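Local coordinates for aldehyde dehydrogenase family protein (Pseudomonas syringae pv. tomato, PDB 5IUV), which oxidises indole-3-acetaldehyde to the auxin indole-3-acetic acid with NAD+ as cofactor, as a member of the aldehyde dehydrogenase family, at the interface of chains A and B and the interface of chains A and C. Residues are numbered along the deposited sequence; one frame, centred on the assembly and turned at random. Chains: chain A/B/C, Aldehyde dehydrogenase family protein.

Contact 1: the interface of chains A and B. Residues chain A 84, 88, 133, 136-137; chain B 130, 133-134, 137.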
ATOM      1  N   LYS A  84     -18.895  -6.892   7.388  1.00  7.79           N
ATOM      2  CA  LYS A  84     -18.088  -8.097   7.296  1.00  8.90           C
ATOM      3  C   LYS A  84     -18.841  -9.313   7.844  1.00 10.29           C
ATOM      4  O   LYS A  84     -18.939 -10.342   7.173  1.00  7.63           O
ATOM      5  CB  LYS A  84     -16.768  -7.914   8.058  1.00  9.65           C
ATOM      6  CG  LYS A  84     -15.970  -9.201   8.234  1.00  8.09           C
ATOM      7  CD  LYS A  84     -14.599  -8.964   8.909  1.00  8.45           C
ATOM      8  CE  LYS A  84     -14.768  -8.518  10.361  1.00 13.22           C
ATOM      9  NZ  LYS A  84     -13.461  -8.409  11.092  1.00  9.10           N
ATOM     10  N   ILE A  88     -20.162 -12.631   5.678  1.00  7.52           N
ATOM     11  CA  ILE A  88     -19.717 -13.972   6.033  1.00  7.78           C
ATOM     12  C   ILE A  88     -20.914 -14.891   6.331  1.00  7.89           C
ATOM     13  O   ILE A  88     -20.920 -16.051   5.913  1.00  8.24           O
ATOM     14  CB  ILE A  88     -18.730 -13.917   7.223  1.00  9.43           C
ATOM     15  CG1 ILE A  88     -17.455 -13.186   6.788  1.00  9.35           C
ATOM     16  CG2 ILE A  88     -18.388 -15.311   7.729  1.00 13.21           C
ATOM     17  CD1 ILE A  88     -16.506 -12.801   7.946  1.00  9.51           C
ATOM     18  N   GLU A 133     -14.407 -10.465   4.540  1.00  7.82           N
ATOM     19  CA  GLU A 133     -13.224 -10.498   5.402  1.00  7.93           C
ATOM     20  C   GLU A 133     -12.285  -9.319   5.154  1.00  9.47           C
ATOM     21  O   GLU A 133     -11.559  -8.886   6.053  1.00  9.14           O
ATOM     22  CB  GLU A 133     -12.438 -11.796   5.188  1.00  7.55           C
ATOM     23  CG  GLU A 133     -13.090 -13.063   5.722  1.00 11.03           C
ATOM     24  CD  GLU A 133     -12.449 -14.330   5.154  1.00 14.70           C
ATOM     25  OE1 GLU A 133     -11.493 -14.226   4.348  1.00 12.07           O
ATOM     26  OE2 GLU A 133     -12.906 -15.431   5.511  1.00 15.69           O
ATOM     27  N   ASP A 136     -12.517  -4.535   6.587  1.00 10.66           N
ATOM     28  CA  ASP A 136     -11.826  -3.726   7.587  1.00  9.79           C
ATOM     29  C   ASP A 136     -10.323  -3.967   7.592  1.00  9.51           C
ATOM     30  O   ASP A 136      -9.635  -3.588   8.543  1.00 11.38           O
ATOM     31  CB  ASP A 136     -12.415  -3.968   8.984  1.00 11.61           C
ATOM     32  CG  ASP A 136     -12.386  -5.431   9.401  1.00 12.44           C
ATOM     33  OD1 ASP A 136     -12.031  -6.299   8.578  1.00 10.31           O
ATOM     34  OD2 ASP A 136     -12.753  -5.712  10.562  1.00 13.27           O
ATOM     35  N   LYS A 137      -9.812  -4.589   6.527  1.00  7.57           N
ATOM     36  CA  LYS A 137      -8.372  -4.721   6.330  1.00  8.93           C
ATOM     37  C   LYS A 137      -7.893  -3.688   5.312  1.00  9.59           C
ATOM     38  O   LYS A 137      -6.697  -3.545   5.081  1.00  8.98           O
ATOM     39  CB  LYS A 137      -7.998  -6.136   5.857  1.00 10.88           C
ATOM     40  CG  LYS A 137      -8.700  -7.268   6.618  1.00 10.22           C
ATOM     41  CD  LYS A 137      -8.413  -7.218   8.105  1.00  8.23           C
ATOM     42  CE  LYS A 137      -8.979  -8.449   8.813  1.00  9.05           C
ATOM     43  NZ  LYS A 137     -10.449  -8.598   8.591  1.00  6.44           N
TER
ATOM     44  N   TRP B 130      -9.382 -11.674  13.635  1.00  6.41           N
ATOM     45  CA  TRP B 130      -9.090 -10.544  12.751  1.00  8.54           C
ATOM     46  C   TRP B 130      -7.730 -10.765  12.101  1.00  7.29           C
ATOM     47  O   TRP B 130      -7.575 -10.593  10.895  1.00  6.05           O
ATOM     48  CB  TRP B 130      -9.121  -9.217  13.521  1.00  8.16           C
ATOM     49  CG  TRP B 130      -9.066  -7.959  12.678  1.00  8.67           C
ATOM     50  CD1 TRP B 130     -10.131  -7.204  12.259  1.00 10.12           C
ATOM     51  CD2 TRP B 130      -7.893  -7.297  12.188  1.00  6.94           C
ATOM     52  NE1 TRP B 130      -9.689  -6.121  11.535  1.00  9.23           N
ATOM     53  CE2 TRP B 130      -8.321  -6.157  11.475  1.00  8.06           C
ATOM     54  CE3 TRP B 130      -6.520  -7.564  12.278  1.00  9.21           C
ATOM     55  CZ2 TRP B 130      -7.423  -5.280  10.853  1.00  7.47           C
ATOM     56  CZ3 TRP B 130      -5.633  -6.695  11.662  1.00  7.63           C
ATOM     57  CH2 TRP B 130      -6.089  -5.569  10.954  1.00  7.29           C
ATOM     58  N   GLU B 133      -8.116 -13.460   9.521  1.00  7.82           N
ATOM     59  CA  GLU B 133      -8.815 -12.912   8.357  1.00  7.93           C
ATOM     60  C   GLU B 133      -7.890 -12.112   7.441  1.00  9.47           C
ATOM     61  O   GLU B 133      -8.120 -12.017   6.232  1.00  9.14           O
ATOM     62  CB  GLU B 133      -9.966 -12.002   8.798  1.00  7.55           C
ATOM     63  CG  GLU B 133     -11.165 -12.702   9.420  1.00 11.03           C
ATOM     64  CD  GLU B 133     -12.085 -11.730  10.162  1.00 14.70           C
ATOM     65  OE1 GLU B 133     -11.794 -10.510  10.190  1.00 12.07           O
ATOM     66  OE2 GLU B 133     -13.096 -12.189  10.722  1.00 15.69           O
ATOM     67  N   ALA B 134      -6.865 -11.508   8.032  1.00  6.28           N
ATOM     68  CA  ALA B 134      -5.979 -10.602   7.305  1.00  7.33           C
ATOM     69  C   ALA B 134      -4.922 -11.323   6.476  1.00  9.06           C
ATOM     70  O   ALA B 134      -4.365 -10.740   5.545  1.00  8.23           O
ATOM     71  CB  ALA B 134      -5.293  -9.641   8.283  1.00  8.15           C
ATOM     72  N   LYS B 137      -5.090 -11.240   2.776  1.00  7.57           N
ATOM     73  CA  LYS B 137      -5.399  -9.907   2.268  1.00  8.93           C
ATOM     74  C   LYS B 137      -4.121  -9.074   2.189  1.00  9.59           C
ATOM     75  O   LYS B 137      -4.132  -7.959   1.680  1.00  8.98           O
ATOM     76  CB  LYS B 137      -6.435  -9.196   3.153  1.00 10.88           C
ATOM     77  CG  LYS B 137      -7.624 -10.071   3.573  1.00 10.22           C
ATOM     78  CD  LYS B 137      -8.377 -10.617   2.377  1.00  8.23           C
ATOM     79  CE  LYS B 137      -9.652 -11.340   2.817  1.00  9.05           C
ATOM     80  NZ  LYS B 137      -9.364 -12.447   3.778  1.00  6.44           N
TER
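The end of helix 113-134 and the 3-10 turn 135-137 of chain A, flanked by helix 80-96, meet the same helix end and turn of chain B. A:Lys84 and B:Glu133 reach toward each other tip to tip, and the ammonium NZ of A:Lys84 lies 2.8 Å from carboxylate OE1 of B:Glu133, on its syn lone pair. A:Lys137 crosses B:Glu133 at about a right angle and brings its own NZ to the same OE1 at 2.8 Å, on the anti side and 19° out of the carboxylate plane. Two ammonium groups thus grip one oxygen, which would favour a charged carboxylate. A:Asp136, on the same chain, bonds to both lysines, OD2 accepting from A:Lys84 NZ and OD1 from A:Lys137 NZ. Bends at chi2 (-58°) and chi4 (-57°) fold A:Lys137 back to the carbonyl O of A:Glu133, 2.8 Å from NZ. The same fold lays its CE over the five-membered ring of B:Trp130, 3.5 Å from the centroid, with CD over the six-membered ring. The indole NE1 makes a weak bond to A:Asp136 OD2. Across the two-fold, B:Lys137 NZ bridges to A:Glu133 OE1. This charged network, with the A:Lys137 chain laid across an indole face, joins chains A and B within the deposited tetramer.

Contact 2: the interface of chains A and C. Residues chain A 445-446, 448-450, 470; chain C 156-157, 489-491.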
ATOM      1  N   ALA A 445       5.877 -14.586 -20.164  1.00 10.11           N
ATOM      2  CA  ALA A 445       4.713 -14.144 -19.400  1.00 11.77           C
ATOM      3  C   ALA A 445       4.555 -12.628 -19.486  1.00 11.06           C
ATOM      4  O   ALA A 445       3.454 -12.108 -19.677  1.00 11.22           O
ATOM      5  CB  ALA A 445       4.829 -14.588 -17.939  1.00  7.96           C
ATOM      6  N   ARG A 446       5.672 -11.930 -19.361  1.00  9.58           N
ATOM      7  CA  ARG A 446       5.693 -10.474 -19.406  1.00 11.61           C
ATOM      8  C   ARG A 446       5.216  -9.931 -20.755  1.00 11.42           C
ATOM      9  O   ARG A 446       4.587  -8.871 -20.824  1.00 12.05           O
ATOM     10  CB  ARG A 446       7.109  -9.983 -19.100  1.00 16.39           C
ATOM     11  CG  ARG A 446       7.252  -8.485 -18.973  1.00 25.12           C
ATOM     12  CD  ARG A 446       8.676  -8.105 -18.568  1.00 32.16           C
ATOM     13  NE  ARG A 446       8.969  -8.400 -17.163  1.00 34.82           N
ATOM     14  CZ  ARG A 446      10.166  -8.245 -16.602  1.00 33.61           C
ATOM     15  NH1 ARG A 446      11.185  -7.811 -17.330  1.00 33.39           N
ATOM     16  NH2 ARG A 446      10.347  -8.527 -15.319  1.00 33.22           N
ATOM     17  N   LEU A 448       3.076 -11.403 -22.930  1.00  7.07           N
ATOM     18  CA  LEU A 448       1.693 -11.731 -23.289  1.00 12.97           C
ATOM     19  C   LEU A 448       0.717 -10.668 -22.802  1.00 13.93           C
ATOM     20  O   LEU A 448       0.703 -10.337 -21.622  1.00 13.76           O
ATOM     21  CB  LEU A 448       1.300 -13.090 -22.715  1.00 13.38           C
ATOM     22  CG  LEU A 448       2.174 -14.251 -23.187  1.00 15.48           C
ATOM     23  CD1 LEU A 448       1.874 -15.492 -22.377  1.00 15.63           C
ATOM     24  CD2 LEU A 448       1.954 -14.515 -24.668  1.00 17.48           C
ATOM     25  N   ARG A 449      -0.101 -10.145 -23.710  1.00 13.73           N
ATOM     26  CA  ARG A 449      -1.054  -9.093 -23.377  1.00 14.31           C
ATOM     27  C   ARG A 449      -2.364  -9.698 -22.883  1.00 12.10           C
ATOM     28  O   ARG A 449      -3.363  -9.746 -23.608  1.00 11.71           O
ATOM     29  CB  ARG A 449      -1.302  -8.189 -24.590  1.00 16.02           C
ATOM     30  CG  ARG A 449      -0.030  -7.548 -25.160  1.00 20.48           C
ATOM     31  CD  ARG A 449       0.553  -6.526 -24.200  1.00 26.22           C
ATOM     32  NE  ARG A 449      -0.146  -5.241 -24.255  1.00 29.86           N
ATOM     33  CZ  ARG A 449       0.163  -4.185 -23.507  1.00 30.31           C
ATOM     34  NH1 ARG A 449       1.156  -4.246 -22.626  1.00 30.80           N
ATOM     35  NH2 ARG A 449      -0.530  -3.065 -23.635  1.00 30.13           N
ATOM     36  N   ALA A 450      -2.354 -10.167 -21.640  1.00 12.50           N
ATOM     37  CA  ALA A 450      -3.511 -10.855 -21.073  1.00 10.71           C
ATOM     38  C   ALA A 450      -3.618 -10.588 -19.575  1.00  7.77           C
ATOM     39  O   ALA A 450      -2.601 -10.466 -18.887  1.00 10.04           O
ATOM     40  CB  ALA A 450      -3.418 -12.346 -21.341  1.00 10.86           C
ATOM     41  N   PHE A 470      -7.367  -7.530 -20.987  1.00 10.35           N
ATOM     42  CA  PHE A 470      -6.719  -6.521 -21.818  1.00 11.00           C
ATOM     43  C   PHE A 470      -7.625  -6.317 -23.019  1.00 10.68           C
ATOM     44  O   PHE A 470      -8.389  -7.217 -23.363  1.00 11.57           O
ATOM     45  CB  PHE A 470      -5.334  -6.973 -22.304  1.00 11.26           C
ATOM     46  CG  PHE A 470      -4.226  -6.832 -21.286  1.00 12.98           C
ATOM     47  CD1 PHE A 470      -4.396  -7.247 -19.976  1.00 12.51           C
ATOM     48  CD2 PHE A 470      -2.987  -6.333 -21.669  1.00 13.27           C
ATOM     49  CE1 PHE A 470      -3.360  -7.131 -19.058  1.00 12.96           C
ATOM     50  CE2 PHE A 470      -1.953  -6.219 -20.755  1.00 13.88           C
ATOM     51  CZ  PHE A 470      -2.142  -6.622 -19.448  1.00 12.19           C
TER
ATOM     52  N   GLU C 156       1.268  -2.826 -16.326  1.00  7.40           N
ATOM     53  CA  GLU C 156       1.971  -2.628 -17.586  1.00 11.05           C
ATOM     54  C   GLU C 156       1.277  -1.511 -18.348  1.00  9.14           C
ATOM     55  O   GLU C 156       0.059  -1.376 -18.246  1.00  7.47           O
ATOM     56  CB  GLU C 156       1.964  -3.912 -18.417  1.00 16.90           C
ATOM     57  CG  GLU C 156       2.505  -5.137 -17.702  1.00 23.38           C
ATOM     58  CD  GLU C 156       2.408  -6.385 -18.556  1.00 23.93           C
ATOM     59  OE1 GLU C 156       1.629  -6.374 -19.538  1.00 24.71           O
ATOM     60  OE2 GLU C 156       3.120  -7.362 -18.253  1.00 24.89           O
ATOM     61  N   PRO C 157       2.040  -0.725 -19.126  1.00  8.27           N
ATOM     62  CA  PRO C 157       1.445   0.352 -19.931  1.00  7.46           C
ATOM     63  C   PRO C 157       0.402  -0.183 -20.913  1.00  8.95           C
ATOM     64  O   PRO C 157       0.576  -1.275 -21.465  1.00  9.64           O
ATOM     65  CB  PRO C 157       2.656   0.951 -20.665  1.00  7.76           C
ATOM     66  CG  PRO C 157       3.693  -0.141 -20.660  1.00 10.29           C
ATOM     67  CD  PRO C 157       3.496  -0.833 -19.336  1.00 11.65           C
ATOM     68  N   GLU C 489      -2.448  -1.544 -17.169  1.00 11.37           N
ATOM     69  CA  GLU C 489      -3.327  -2.704 -17.034  1.00 12.81           C
ATOM     70  C   GLU C 489      -2.773  -3.633 -15.972  1.00 10.33           C
ATOM     71  O   GLU C 489      -1.566  -3.841 -15.908  1.00 11.96           O
ATOM     72  CB  GLU C 489      -3.441  -3.490 -18.346  1.00 14.85           C
ATOM     73  CG  GLU C 489      -4.133  -2.785 -19.474  1.00 20.75           C
ATOM     74  CD  GLU C 489      -5.630  -2.746 -19.302  1.00 21.87           C
ATOM     75  OE1 GLU C 489      -6.173  -3.564 -18.523  1.00 21.50           O
ATOM     76  OE2 GLU C 489      -6.263  -1.888 -19.948  1.00 24.36           O
ATOM     77  N   LEU C 490      -3.650  -4.214 -15.165  1.00  8.77           N
ATOM     78  CA  LEU C 490      -3.228  -5.202 -14.187  1.00  7.95           C
ATOM     79  C   LEU C 490      -3.052  -6.562 -14.841  1.00  9.06           C
ATOM     80  O   LEU C 490      -3.868  -6.982 -15.669  1.00  8.82           O
ATOM     81  CB  LEU C 490      -4.238  -5.294 -13.048  1.00  8.68           C
ATOM     82  CG  LEU C 490      -4.144  -4.187 -11.997  1.00 10.59           C
ATOM     83  CD1 LEU C 490      -5.419  -4.132 -11.168  1.00 11.78           C
ATOM     84  CD2 LEU C 490      -2.922  -4.403 -11.104  1.00  8.20           C
ATOM     85  N   LYS C 491      -1.972  -7.242 -14.478  1.00  7.06           N
ATOM     86  CA  LYS C 491      -1.760  -8.618 -14.896  1.00  7.64           C
ATOM     87  C   LYS C 491      -1.488  -9.511 -13.690  1.00  8.26           C
ATOM     88  O   LYS C 491      -0.672  -9.177 -12.829  1.00  8.74           O
ATOM     89  CB  LYS C 491      -0.595  -8.719 -15.891  1.00  7.65           C
ATOM     90  CG  LYS C 491      -0.178 -10.159 -16.202  1.00  6.36           C
ATOM     91  CD  LYS C 491       1.072 -10.208 -17.085  1.00  7.51           C
ATOM     92  CE  LYS C 491       0.724  -9.871 -18.532  1.00  6.60           C
ATOM     93  NZ  LYS C 491       1.951  -9.616 -19.359  1.00  7.75           N
TER
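A:Phe470 and C:Glu489 slide past each other in opposite directions, with CB of C:Glu489 over one face of the phenyl ring, 3.8 Å from its centroid. The opposite face lies against the backbone of A:Arg449 and A:Ala450, so the ring is sandwiched between its own chain and the partner. C:Glu156 crosses A:Phe470 at about a right angle, its carboxylate turned 87° to the ring. Bent at chi2 and chi3, A:Arg449 curls round A:Phe470, whose CE2 sits over the centre of the guanidinium. End-on, NH1 (3.2 Å) and NH2 (3.0 Å) of A:Arg449 both donate hydrogen bonds to the carbonyl O of C:Pro157, which lies in the guanidinium plane. That plane is only 9° from the C:Glu156 carboxylate, with NH1 and OE1 in a longer salt bridge of 3.8 Å. C:Lys491, bent at chi3, brings its NZ to the C-terminal end of helix 438-447, bonding to A:Ala445 O in the last turn (2.9 Å) and A:Leu448 O just beyond (2.7 Å). C:Glu156 OE2, 2.8 Å from this NZ, holds the ammonium from its own chain. Strands 149-157 and 488-496 of chain C are thereby fastened to chain A; the centre of the contact lies about 14 Å from the active-site residue A:Glu267.

Contact 3: the interface of chains A and C. Residues chain A 149, 493-496; chain C 453-457.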
ATOM      1  N   GLN A 149      -1.945  21.791   6.731  1.00 10.63           N
ATOM      2  CA  GLN A 149      -2.878  21.058   5.887  1.00 10.25           C
ATOM      3  C   GLN A 149      -3.036  19.617   6.363  1.00 11.34           C
ATOM      4  O   GLN A 149      -2.074  18.981   6.798  1.00 11.89           O
ATOM      5  CB  GLN A 149      -2.405  21.066   4.429  1.00  9.94           C
ATOM      6  CG  GLN A 149      -2.298  22.442   3.805  1.00 11.32           C
ATOM      7  CD  GLN A 149      -3.623  22.937   3.275  1.00 11.81           C
ATOM      8  OE1 GLN A 149      -4.525  22.149   2.991  1.00 12.78           O
ATOM      9  NE2 GLN A 149      -3.750  24.252   3.136  1.00 11.81           N
ATOM     10  N   THR A 493     -10.097  15.161   0.476  1.00  6.81           N
ATOM     11  CA  THR A 493     -10.556  16.164   1.431  1.00  6.89           C
ATOM     12  C   THR A 493      -9.346  16.914   1.973  1.00  7.26           C
ATOM     13  O   THR A 493      -8.569  16.367   2.757  1.00  7.20           O
ATOM     14  CB  THR A 493     -11.365  15.531   2.587  1.00  7.23           C
ATOM     15  OG1 THR A 493     -12.458  14.779   2.048  1.00  8.83           O
ATOM     16  CG2 THR A 493     -11.923  16.602   3.508  1.00  7.24           C
ATOM     17  N   TRP A 494      -9.161  18.147   1.512  1.00  6.63           N
ATOM     18  CA  TRP A 494      -8.016  18.949   1.933  1.00  6.39           C
ATOM     19  C   TRP A 494      -8.434  20.011   2.948  1.00  7.61           C
ATOM     20  O   TRP A 494      -9.193  20.929   2.641  1.00  8.59           O
ATOM     21  CB  TRP A 494      -7.325  19.589   0.720  1.00  6.92           C
ATOM     22  CG  TRP A 494      -5.958  19.002   0.470  1.00  7.05           C
ATOM     23  CD1 TRP A 494      -4.753  19.642   0.573  1.00  7.73           C
ATOM     24  CD2 TRP A 494      -5.662  17.647   0.107  1.00  7.19           C
ATOM     25  NE1 TRP A 494      -3.726  18.768   0.281  1.00  8.47           N
ATOM     26  CE2 TRP A 494      -4.259  17.536  -0.004  1.00  7.54           C
ATOM     27  CE3 TRP A 494      -6.449  16.517  -0.142  1.00  7.77           C
ATOM     28  CZ2 TRP A 494      -3.627  16.344  -0.359  1.00  7.14           C
ATOM     29  CZ3 TRP A 494      -5.818  15.327  -0.477  1.00 10.52           C
ATOM     30  CH2 TRP A 494      -4.420  15.252  -0.585  1.00  7.78           C
ATOM     31  N   ILE A 495      -7.910  19.870   4.158  1.00  7.86           N
ATOM     32  CA  ILE A 495      -8.355  20.652   5.297  1.00  6.13           C
ATOM     33  C   ILE A 495      -7.287  21.628   5.742  1.00  6.25           C
ATOM     34  O   ILE A 495      -6.185  21.224   6.119  1.00  6.60           O
ATOM     35  CB  ILE A 495      -8.728  19.735   6.484  1.00  8.89           C
ATOM     36  CG1 ILE A 495      -9.835  18.761   6.076  1.00  9.63           C
ATOM     37  CG2 ILE A 495      -9.136  20.563   7.707  1.00  8.12           C
ATOM     38  CD1 ILE A 495      -9.995  17.595   7.026  1.00 11.56           C
ATOM     39  N   LYS A 496      -7.606  22.916   5.708  1.00  6.30           N
ATOM     40  CA  LYS A 496      -6.659  23.905   6.203  1.00 12.35           C
ATOM     41  C   LYS A 496      -6.798  24.052   7.714  1.00 12.85           C
ATOM     42  O   LYS A 496      -7.905  24.215   8.245  1.00  9.68           O
ATOM     43  CB  LYS A 496      -6.853  25.261   5.519  1.00 13.14           C
ATOM     44  CG  LYS A 496      -5.805  26.273   5.940  1.00 15.64           C
ATOM     45  CD  LYS A 496      -5.919  27.560   5.173  1.00 23.97           C
ATOM     46  CE  LYS A 496      -4.774  28.500   5.528  1.00 28.85           C
ATOM     47  NZ  LYS A 496      -4.682  29.602   4.542  1.00 33.01           N
TER
ATOM     48  N   VAL C 453     -12.976  17.931  -1.779  1.00  6.60           N
ATOM     49  CA  VAL C 453     -13.681  18.735  -0.788  1.00  9.24           C
ATOM     50  C   VAL C 453     -12.669  19.558  -0.014  1.00  8.47           C
ATOM     51  O   VAL C 453     -11.775  19.016   0.622  1.00  8.50           O
ATOM     52  CB  VAL C 453     -14.508  17.881   0.201  1.00  7.91           C
ATOM     53  CG1 VAL C 453     -15.141  18.780   1.260  1.00  6.84           C
ATOM     54  CG2 VAL C 453     -15.596  17.110  -0.544  1.00  9.91           C
ATOM     55  N   TRP C 454     -12.809  20.870  -0.086  1.00  6.93           N
ATOM     56  CA  TRP C 454     -11.860  21.757   0.557  1.00  7.76           C
ATOM     57  C   TRP C 454     -12.482  22.325   1.817  1.00 11.14           C
ATOM     58  O   TRP C 454     -13.621  22.773   1.797  1.00 12.16           O
ATOM     59  CB  TRP C 454     -11.433  22.855  -0.418  1.00  8.83           C
ATOM     60  CG  TRP C 454     -10.767  22.274  -1.637  1.00 10.21           C
ATOM     61  CD1 TRP C 454      -9.742  21.367  -1.650  1.00 11.93           C
ATOM     62  CD2 TRP C 454     -11.078  22.546  -3.011  1.00 10.63           C
ATOM     63  NE1 TRP C 454      -9.401  21.060  -2.944  1.00 13.43           N
ATOM     64  CE2 TRP C 454     -10.199  21.775  -3.799  1.00 11.69           C
ATOM     65  CE3 TRP C 454     -12.010  23.370  -3.652  1.00 12.15           C
ATOM     66  CZ2 TRP C 454     -10.223  21.804  -5.194  1.00 13.18           C
ATOM     67  CZ3 TRP C 454     -12.027  23.402  -5.045  1.00 12.14           C
ATOM     68  CH2 TRP C 454     -11.145  22.621  -5.796  1.00 12.70           C
ATOM     69  N   VAL C 455     -11.753  22.262   2.930  1.00  9.15           N
ATOM     70  CA  VAL C 455     -12.289  22.742   4.199  1.00  7.31           C
ATOM     71  C   VAL C 455     -11.496  23.944   4.691  1.00 11.43           C
ATOM     72  O   VAL C 455     -10.268  23.876   4.835  1.00  7.50           O
ATOM     73  CB  VAL C 455     -12.284  21.630   5.268  1.00  7.36           C
ATOM     74  CG1 VAL C 455     -12.853  22.150   6.591  1.00  9.62           C
ATOM     75  CG2 VAL C 455     -13.092  20.437   4.780  1.00  7.52           C
ATOM     76  N   ASN C 456     -12.211  25.046   4.919  1.00 11.26           N
ATOM     77  CA  ASN C 456     -11.630  26.315   5.356  1.00  8.95           C
ATOM     78  C   ASN C 456     -10.580  26.862   4.388  1.00  8.54           C
ATOM     79  O   ASN C 456      -9.651  27.577   4.776  1.00  9.07           O
ATOM     80  CB  ASN C 456     -11.066  26.160   6.771  1.00  9.57           C
ATOM     81  CG  ASN C 456     -12.169  25.958   7.799  1.00  9.42           C
ATOM     82  OD1 ASN C 456     -13.330  26.254   7.519  1.00 10.93           O
ATOM     83  ND2 ASN C 456     -11.820  25.461   8.983  1.00 10.24           N
ATOM     84  N   GLN C 457     -10.777  26.535   3.114  1.00  7.76           N
ATOM     85  CA  GLN C 457      -9.989  27.064   2.007  1.00 10.53           C
ATOM     86  C   GLN C 457     -10.737  26.734   0.721  1.00 10.30           C
ATOM     87  O   GLN C 457     -11.693  25.956   0.741  1.00  9.96           O
ATOM     88  CB  GLN C 457      -8.583  26.464   1.982  1.00  9.97           C
ATOM     89  CG  GLN C 457      -8.580  24.966   1.718  1.00  9.58           C
ATOM     90  CD  GLN C 457      -7.205  24.348   1.866  1.00 10.74           C
ATOM     91  OE1 GLN C 457      -6.191  24.995   1.614  1.00 11.61           O
ATOM     92  NE2 GLN C 457      -7.166  23.090   2.293  1.00  8.31           N
TER
HETATM   93  O   HOH W   1      -9.316  25.386  10.219  1.00 24.88           O
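C:Gln457 places CG between its backbone N and carbonyl carbon (chi1 65°) and runs on extended, while A:Gln149 bends at chi2 (-84°), so that the two carboxamides meet tip to tip. Their planes are 27° apart, nearly coplanar, and the groups exchange a pair of hydrogen bonds. NE2 of C:Gln457 gives to OE1 of A:Gln149 at 2.9 Å, in the carbonyl plane and on a lone pair; NE2 of A:Gln149 returns one to OE1 of C:Gln457 at 3.0 Å, tilted from that carbonyl plane. The same C:Gln457 NE2 also donates to the backbone O of A:Trp494 at 3.0 Å, standing above the carbonyl plane. C:Val455 N reaches this oxygen at 2.9 Å, so two donors hold it from opposite faces; the C:Gln457 carboxamide, bonded through OE1 and twice through NE2, should be held in one flip state. Further backbone bonds run from A:Trp494 N to C:Val453 O and from A:Lys496 N to C:Val455 O, the latter 3.0 Å. A:Ile495 and C:Val455 lie side by side and point the same way, with CG1 3.9 Å from CB. CB of A:Trp494 meets the indole edge of C:Trp454 at CD1. A water joins A:Lys496 O, 2.7 Å away, to ND2 of C:Asn456. Strand 488-496 of chain A thus pairs in parallel with strand 452-455 of chain C, extending a beta-sheet across the subunit boundary, with A:Gln149 contributed by the start of strand 149-157.

Contacts 2 and 3 belong to one two-fold interface between chains A and C and use the same elements with the chains exchanged: strands 149-157 and 488-496 of one subunit meet the end of helix 438-447, the loop after it and, next along the chain, strand 452-455 of the other. The 38 Å between their C-alpha centres separates the two halves of this interface; within one subunit, residues 489-491 and 493-496 are successive stretches of one strand. Contact 1 belongs to the separate A–B interface, about 29 Å from contact 2 and 31 Å from contact 3. Chain A thus bonds to two neighbours, consistent with the four-copy deposited assembly.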